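Local structure of EreC (Klebsiella pneumoniae, 6XCQ) at residues A[341-353]-A[402-414]. The protein probably hydrolyses the macrolide ring ester of erythromycin and related antibiotics, an activity linked to macrolide resistance. The protein carries 1 engineered substitution. Sequence-based numbering, arbitrary orientation.
Sequences IAFTHLGSTVPEM and KAKRMRSQSASVE
Two donors from one residue grip OE2 of E352: the backbone N of S410 at 3.0 Å, reaching it from above the carboxylate plane, and the hydroxyl OG of S410 at 2.5 Å, on the anti lone pair. The other oxygen, OE1, takes NE2 of Q409 at 3.0 Å in a nearly straight bond (165°), again from above the plane, while the backbone N of M353 uses its anti lone pair. Three of these four bonds come from the tip of the 405-414 hairpin, M353 N holding the carboxylate from its own strand; together they fix its rotation, and a bend at chi2 (61°) folds it toward that turn. Q409 is itself pinned at both ends of its amide, since OE1 is held by H306 and the backbone N of H70; M353 CE rests near its NE2. V350 CG1 packs against the backbone of the same turn.

Where strand 338-345 ends, R407 NH1 of the hairpin's first strand serves two carbonyls, G347 O at 2.8 Å on an in-plane lone pair and H345 O at 2.9 Å from above the carbonyl plane. The side chains of H345 and R407 cross at about a right angle, with the ring and guanidinium planes 39° apart; ND1 of H345 accepts the N-H of G347 and NE2 is joined through a water to Q409 O. M406 CE touches A342 CB at 3.6 Å, and T344 OG1, hydrogen-bonded to E380, approaches R407 CB. Side chains thus bind the end of strand 338-345, within the large mixed sheet, and the following strand 349-354 to a beta hairpin with a two-residue loop and a type II' turn.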
ATOM      1  N   ILE A 341      10.008   8.105   0.835  1.00 17.40           N
ATOM      2  CA  ILE A 341       9.806   9.482   0.403  1.00 12.24           C
ATOM      3  C   ILE A 341       8.351   9.852   0.696  1.00 14.11           C
ATOM      4  O   ILE A 341       7.424   9.305   0.084  1.00 14.03           O
ATOM      5  CB  ILE A 341      10.153   9.675  -1.077  1.00 17.03           C
ATOM      6  CG1 ILE A 341      11.531   9.059  -1.378  1.00 17.77           C
ATOM      7  CG2 ILE A 341      10.105  11.167  -1.428  1.00 17.07           C
ATOM      8  CD1 ILE A 341      12.007   9.229  -2.803  1.00 15.97           C
ATOM      9  N   ALA A 342       8.146  10.726   1.677  1.00 12.26           N
ATOM     10  CA  ALA A 342       6.814  11.247   1.968  1.00 15.77           C
ATOM     11  C   ALA A 342       6.410  12.304   0.944  1.00 13.42           C
ATOM     12  O   ALA A 342       7.255  13.032   0.422  1.00 13.02           O
ATOM     13  CB  ALA A 342       6.762  11.856   3.363  1.00  9.26           C
ATOM     14  N   PHE A 343       5.109  12.370   0.648  1.00 12.68           N
ATOM     15  CA  PHE A 343       4.527  13.402  -0.213  1.00 12.92           C
ATOM     16  C   PHE A 343       3.589  14.244   0.632  1.00 14.34           C
ATOM     17  O   PHE A 343       2.709  13.692   1.301  1.00 14.72           O
ATOM     18  CB  PHE A 343       3.701  12.815  -1.370  1.00 13.00           C
ATOM     19  CG  PHE A 343       4.489  12.198  -2.474  1.00 11.78           C
ATOM     20  CD1 PHE A 343       5.754  11.659  -2.260  1.00 17.56           C
ATOM     21  CD2 PHE A 343       3.926  12.087  -3.735  1.00 19.47           C
ATOM     22  CE1 PHE A 343       6.461  11.045  -3.302  1.00 17.06           C
ATOM     23  CE2 PHE A 343       4.626  11.481  -4.777  1.00 21.76           C
ATOM     24  CZ  PHE A 343       5.894  10.965  -4.554  1.00 21.38           C
ATOM     25  N   THR A 344       3.729  15.567   0.577  1.00 11.72           N
ATOM     26  CA  THR A 344       2.767  16.428   1.250  1.00 13.01           C
ATOM     27  C   THR A 344       2.424  17.599   0.323  1.00 11.71           C
ATOM     28  O   THR A 344       2.777  17.599  -0.858  1.00 13.49           O
ATOM     29  CB  THR A 344       3.288  16.861   2.627  1.00 15.00           C
ATOM     30  OG1 THR A 344       2.218  17.499   3.341  1.00 11.82           O
ATOM     31  CG2 THR A 344       4.485  17.802   2.500  1.00 15.44           C
ATOM     32  N   HIS A 345       1.698  18.591   0.842  1.00 13.21           N
ATOM     33  CA  HIS A 345       1.163  19.631  -0.034  1.00 15.93           C
ATOM     34  C   HIS A 345       0.863  20.889   0.759  1.00 16.71           C
ATOM     35  O   HIS A 345       0.724  20.863   1.985  1.00 16.87           O
ATOM     36  CB  HIS A 345      -0.119  19.160  -0.742  1.00 15.38           C
ATOM     37  CG  HIS A 345      -1.275  19.010   0.193  1.00 16.72           C
ATOM     38  ND1 HIS A 345      -2.164  20.036   0.452  1.00 12.96           N
ATOM     39  CD2 HIS A 345      -1.664  17.967   0.969  1.00 11.19           C
ATOM     40  CE1 HIS A 345      -3.061  19.625   1.333  1.00 14.49           C
ATOM     41  NE2 HIS A 345      -2.777  18.373   1.668  1.00 16.15           N
ATOM     42  N   LEU A 346       0.713  21.993   0.022  1.00 19.66           N
ATOM     43  CA  LEU A 346       0.442  23.306   0.597  1.00 15.26           C
ATOM     44  C   LEU A 346      -0.988  23.781   0.351  1.00 15.39           C
ATOM     45  O   LEU A 346      -1.288  24.957   0.588  1.00 15.80           O
ATOM     46  CB  LEU A 346       1.433  24.342   0.045  1.00 15.26           C
ATOM     47  CG  LEU A 346       2.921  24.050   0.200  1.00 15.65           C
ATOM     48  CD1 LEU A 346       3.742  25.251  -0.256  1.00 19.85           C
ATOM     49  CD2 LEU A 346       3.269  23.703   1.648  1.00 16.30           C
ATOM     50  N   GLY A 347      -1.882  22.898  -0.089  1.00 14.18           N
ATOM     51  CA  GLY A 347      -3.242  23.310  -0.383  1.00 14.98           C
ATOM     52  C   GLY A 347      -4.049  23.593   0.869  1.00 17.03           C
ATOM     53  O   GLY A 347      -3.739  23.135   1.967  1.00 17.63           O
ATOM     54  N   SER A 348      -5.121  24.376   0.699  1.00 16.41           N
ATOM     55  CA  SER A 348      -5.965  24.710   1.838  1.00 17.96           C
ATOM     56  C   SER A 348      -6.972  23.612   2.134  1.00 17.19           C
ATOM     57  O   SER A 348      -7.486  23.543   3.252  1.00 20.17           O
ATOM     58  CB  SER A 348      -6.705  26.035   1.598  1.00 21.30           C
ATOM     59  OG  SER A 348      -7.583  25.914   0.493  1.00 29.75           O
ATOM     60  N   THR A 349      -7.243  22.744   1.166  1.00 14.78           N
ATOM     61  CA  THR A 349      -8.172  21.643   1.332  1.00 17.96           C
ATOM     62  C   THR A 349      -7.502  20.348   0.893  1.00 22.00           C
ATOM     63  O   THR A 349      -6.456  20.346   0.235  1.00 17.66           O
ATOM     64  CB  THR A 349      -9.455  21.866   0.519  1.00 22.53           C
ATOM     65  OG1 THR A 349      -9.125  21.892  -0.874  1.00 22.66           O
ATOM     66  CG2 THR A 349     -10.132  23.196   0.892  1.00 17.31           C
ATOM     67  N   VAL A 350      -8.138  19.237   1.242  1.00 15.27           N
ATOM     68  CA  VAL A 350      -7.622  17.911   0.917  1.00 16.90           C
ATOM     69  C   VAL A 350      -8.815  16.964   0.842  1.00 18.12           C
ATOM     70  O   VAL A 350      -9.807  17.166   1.566  1.00 19.38           O
ATOM     71  CB  VAL A 350      -6.575  17.476   1.961  1.00 15.12           C
ATOM     72  CG1 VAL A 350      -7.225  17.199   3.344  1.00 16.11           C
ATOM     73  CG2 VAL A 350      -5.776  16.304   1.493  1.00 14.94           C
ATOM     74  N   PRO A 351      -8.807  15.970  -0.046  1.00 20.56           N
ATOM     75  CA  PRO A 351      -9.855  14.944   0.013  1.00 20.32           C
ATOM     76  C   PRO A 351      -9.708  14.146   1.293  1.00 18.82           C
ATOM     77  O   PRO A 351      -8.609  13.722   1.660  1.00 25.95           O
ATOM     78  CB  PRO A 351      -9.594  14.076  -1.228  1.00 18.06           C
ATOM     79  CG  PRO A 351      -8.609  14.827  -2.055  1.00 21.61           C
ATOM     80  CD  PRO A 351      -7.845  15.707  -1.132  1.00 17.18           C
ATOM     81  N   GLU A 352     -10.813  13.959   1.982  1.00 18.46           N
ATOM     82  CA  GLU A 352     -10.821  13.203   3.218  1.00 18.81           C
ATOM     83  C   GLU A 352     -11.859  12.097   3.102  1.00 22.33           C
ATOM     84  O   GLU A 352     -12.825  12.210   2.340  1.00 19.61           O
ATOM     85  CB  GLU A 352     -11.121  14.127   4.413  1.00 16.03           C
ATOM     86  CG  GLU A 352     -11.171  13.438   5.789  1.00 18.89           C
ATOM     87  CD  GLU A 352      -9.859  12.777   6.177  1.00 28.64           C
ATOM     88  OE1 GLU A 352      -9.567  11.687   5.629  1.00 20.28           O
ATOM     89  OE2 GLU A 352      -9.129  13.346   7.034  1.00 18.65           O
ATOM     90  N   MET A 353     -11.646  11.019   3.844  1.00 18.75           N
ATOM     91  CA  MET A 353     -12.632   9.957   3.926  1.00 22.00           C
ATOM     92  C   MET A 353     -13.632  10.272   5.029  1.00 26.70           C
ATOM     93  O   MET A 353     -13.247  10.566   6.163  1.00 32.75           O
ATOM     94  CB  MET A 353     -11.945   8.614   4.165  1.00 21.04           C
ATOM     95  CG  MET A 353     -11.169   8.155   2.929  1.00 23.22           C
ATOM     96  SD  MET A 353     -10.117   6.726   3.230  1.00 35.12           S
ATOM     97  CE  MET A 353      -8.771   7.525   4.089  1.00 29.05           C
ATOM     98  N   LYS A 402      13.298  22.915  12.302  1.00 21.60           N
ATOM     99  CA  LYS A 402      12.186  23.088  13.224  1.00 22.45           C
ATOM    100  C   LYS A 402      11.045  22.123  12.964  1.00 17.67           C
ATOM    101  O   LYS A 402      10.159  22.010  13.816  1.00 18.87           O
ATOM    102  CB  LYS A 402      11.632  24.523  13.150  1.00 19.61           C
ATOM    103  CG  LYS A 402      12.610  25.601  13.603  1.00 23.28           C
ATOM    104  CD  LYS A 402      11.947  26.977  13.740  1.00 23.56           C
ATOM    105  CE  LYS A 402      11.461  27.522  12.410  1.00 34.19           C
ATOM    106  NZ  LYS A 402      11.217  29.005  12.477  1.00 23.81           N
ATOM    107  N   ALA A 403      11.037  21.457  11.810  1.00 20.78           N
ATOM    108  CA  ALA A 403       9.895  20.659  11.394  1.00 19.17           C
ATOM    109  C   ALA A 403       9.774  19.416  12.266  1.00 20.09           C
ATOM    110  O   ALA A 403      10.714  18.622  12.376  1.00 16.81           O
ATOM    111  CB  ALA A 403      10.034  20.275   9.923  1.00 19.99           C
ATOM    112  N   LYS A 404       8.619  19.256  12.892  1.00 20.66           N
ATOM    113  CA  LYS A 404       8.321  18.060  13.666  1.00 21.89           C
ATOM    114  C   LYS A 404       6.987  17.438  13.307  1.00 20.19           C
ATOM    115  O   LYS A 404       6.706  16.319  13.756  1.00 27.20           O
ATOM    116  CB  LYS A 404       8.326  18.384  15.163  1.00 28.75           C
ATOM    117  CG  LYS A 404       9.720  18.391  15.769  1.00 23.26           C
ATOM    118  CD  LYS A 404       9.675  18.891  17.198  1.00 26.93           C
ATOM    119  CE  LYS A 404      11.053  18.792  17.846  1.00 22.51           C
ATOM    120  NZ  LYS A 404      11.972  19.774  17.220  1.00 18.21           N
ATOM    121  N   ARG A 405       6.149  18.119  12.532  0.63 16.35           N
ATOM    122  CA  ARG A 405       4.854  17.586  12.154  0.63 18.54           C
ATOM    123  C   ARG A 405       4.663  17.731  10.650  0.63 18.31           C
ATOM    124  O   ARG A 405       5.285  18.581  10.007  0.63 17.86           O
ATOM    125  CB  ARG A 405       3.704  18.257  12.939  0.63 20.15           C
ATOM    126  CG  ARG A 405       3.595  19.767  12.829  0.63 23.61           C
ATOM    127  CD  ARG A 405       2.634  20.323  13.892  0.63 22.20           C
ATOM    128  NE  ARG A 405       3.320  20.659  15.138  0.63 22.34           N
ATOM    129  CZ  ARG A 405       3.210  19.967  16.267  0.63 26.45           C
ATOM    130  NH1 ARG A 405       2.431  18.898  16.323  0.63 26.57           N
ATOM    131  NH2 ARG A 405       3.880  20.345  17.343  0.63 26.69           N
ATOM    132  N   MET A 406       3.828  16.852  10.084  1.00 18.23           N
ATOM    133  CA  MET A 406       3.540  16.873   8.656  1.00 16.50           C
ATOM    134  C   MET A 406       2.079  16.509   8.451  1.00 17.42           C
ATOM    135  O   MET A 406       1.525  15.691   9.188  1.00 19.25           O
ATOM    136  CB  MET A 406       4.454  15.903   7.879  1.00 17.14           C
ATOM    137  CG  MET A 406       4.272  15.937   6.358  1.00 11.73           C
ATOM    138  SD  MET A 406       5.686  15.182   5.506  1.00 19.37           S
ATOM    139  CE  MET A 406       5.734  13.593   6.332  1.00 14.08           C
ATOM    140  N   ARG A 407       1.465  17.108   7.433  1.00 12.61           N
ATOM    141  CA  ARG A 407       0.065  16.825   7.154  1.00 16.08           C
ATOM    142  C   ARG A 407      -0.127  15.343   6.836  1.00 17.28           C
ATOM    143  O   ARG A 407       0.727  14.693   6.238  1.00 17.34           O
ATOM    144  CB  ARG A 407      -0.431  17.679   5.991  1.00  9.52           C
ATOM    145  CG  ARG A 407      -0.485  19.185   6.340  1.00 11.93           C
ATOM    146  CD  ARG A 407      -0.779  20.011   5.126  1.00 13.69           C
ATOM    147  NE  ARG A 407      -1.533  21.218   5.473  1.00 17.35           N
ATOM    148  CZ  ARG A 407      -1.920  22.132   4.598  1.00 16.76           C
ATOM    149  NH1 ARG A 407      -1.607  21.999   3.316  1.00 14.83           N
ATOM    150  NH2 ARG A 407      -2.639  23.169   5.006  1.00 16.22           N
ATOM    151  N   SER A 408      -1.270  14.815   7.244  1.00 15.11           N
ATOM    152  CA  SER A 408      -1.624  13.445   6.911  1.00 13.41           C
ATOM    153  C   SER A 408      -3.143  13.408   6.898  1.00 17.56           C
ATOM    154  O   SER A 408      -3.771  13.693   7.922  1.00 16.15           O
ATOM    155  CB  SER A 408      -1.026  12.474   7.937  1.00 16.08           C
ATOM    156  OG  SER A 408      -1.484  11.149   7.744  1.00 15.41           O
ATOM    157  N   GLN A 409      -3.729  13.119   5.741  1.00 12.19           N
ATOM    158  CA  GLN A 409      -5.184  13.284   5.527  1.00  9.28           C
ATOM    159  C   GLN A 409      -5.519  14.739   5.872  1.00 11.82           C
ATOM    160  O   GLN A 409      -4.751  15.641   5.512  1.00 15.18           O
ATOM    161  CB  GLN A 409      -5.964  12.239   6.311  1.00 16.39           C
ATOM    162  CG  GLN A 409      -5.717  10.797   5.869  1.00 20.74           C
ATOM    163  CD  GLN A 409      -6.020  10.565   4.402  1.00 14.55           C
ATOM    164  OE1 GLN A 409      -5.163  10.089   3.665  1.00 17.91           O
ATOM    165  NE2 GLN A 409      -7.262  10.866   3.975  1.00 15.63           N
ATOM    166  N   SER A 410      -6.617  15.007   6.580  1.00 16.14           N
ATOM    167  CA  SER A 410      -6.942  16.364   7.006  1.00 16.89           C
ATOM    168  C   SER A 410      -6.338  16.715   8.360  1.00 20.31           C
ATOM    169  O   SER A 410      -6.649  17.777   8.901  1.00 15.81           O
ATOM    170  CB  SER A 410      -8.461  16.576   7.044  1.00 18.47           C
ATOM    171  OG  SER A 410      -9.090  15.711   7.967  1.00 18.19           O
ATOM    172  N   ALA A 411      -5.457  15.867   8.894  1.00 17.89           N
ATOM    173  CA  ALA A 411      -4.791  16.129  10.164  1.00 20.14           C
ATOM    174  C   ALA A 411      -3.285  16.246   9.952  1.00 22.89           C
ATOM    175  O   ALA A 411      -2.847  16.637   8.866  1.00 15.79           O
ATOM    176  CB  ALA A 411      -5.122  15.021  11.174  1.00 17.54           C
ATOM    177  N   SER A 412      -2.492  15.944  10.989  1.00 16.71           N
ATOM    178  CA  SER A 412      -1.036  15.846  10.899  1.00 15.71           C
ATOM    179  C   SER A 412      -0.534  14.704  11.779  1.00 19.71           C
ATOM    180  O   SER A 412      -1.217  14.260  12.698  1.00 19.37           O
ATOM    181  CB  SER A 412      -0.319  17.150  11.312  1.00 19.39           C
ATOM    182  OG  SER A 412      -0.617  18.229  10.439  1.00 22.93           O
ATOM    183  N   VAL A 413       0.669  14.223  11.480  1.00 19.95           N
ATOM    184  CA  VAL A 413       1.395  13.327  12.368  1.00 13.94           C
ATOM    185  C   VAL A 413       2.602  14.095  12.886  1.00 21.56           C
ATOM    186  O   VAL A 413       3.099  15.012  12.230  1.00 20.68           O
ATOM    187  CB  VAL A 413       1.836  12.005  11.688  1.00 21.71           C
ATOM    188  CG1 VAL A 413       0.645  11.305  11.061  1.00 19.43           C
ATOM    189  CG2 VAL A 413       2.922  12.256  10.655  1.00 25.51           C
ATOM    190  N   GLU A 414       3.066  13.730  14.073  1.00 15.34           N
ATOM    191  CA  GLU A 414       4.261  14.324  14.659  1.00 15.76           C
ATOM    192  C   GLU A 414       5.275  13.232  14.942  1.00 20.13           C
ATOM    193  O   GLU A 414       4.925  12.177  15.474  1.00 15.68           O
ATOM    194  CB  GLU A 414       3.938  15.075  15.949  1.00 18.60           C
ATOM    195  CG  GLU A 414       5.185  15.466  16.738  1.00 33.67           C
ATOM    196  CD  GLU A 414       4.948  16.609  17.730  1.00 47.61           C
ATOM    197  OE1 GLU A 414       3.765  16.863  18.080  1.00 37.31           O
ATOM    198  OE2 GLU A 414       5.952  17.247  18.150  1.00 26.70           O
TER
HETATM  199  O   HOH W   1       0.072  15.616   3.545  1.00 13.13           O
HETATM  200  O   HOH W   2      -2.822  16.129   3.473  1.00 18.81           O
HETATM  201  O   HOH W   3      -2.676  25.930   3.125  1.00 25.83           O
HETATM  202  O   HOH W   4      -8.010  11.094   1.207  1.00 15.98           O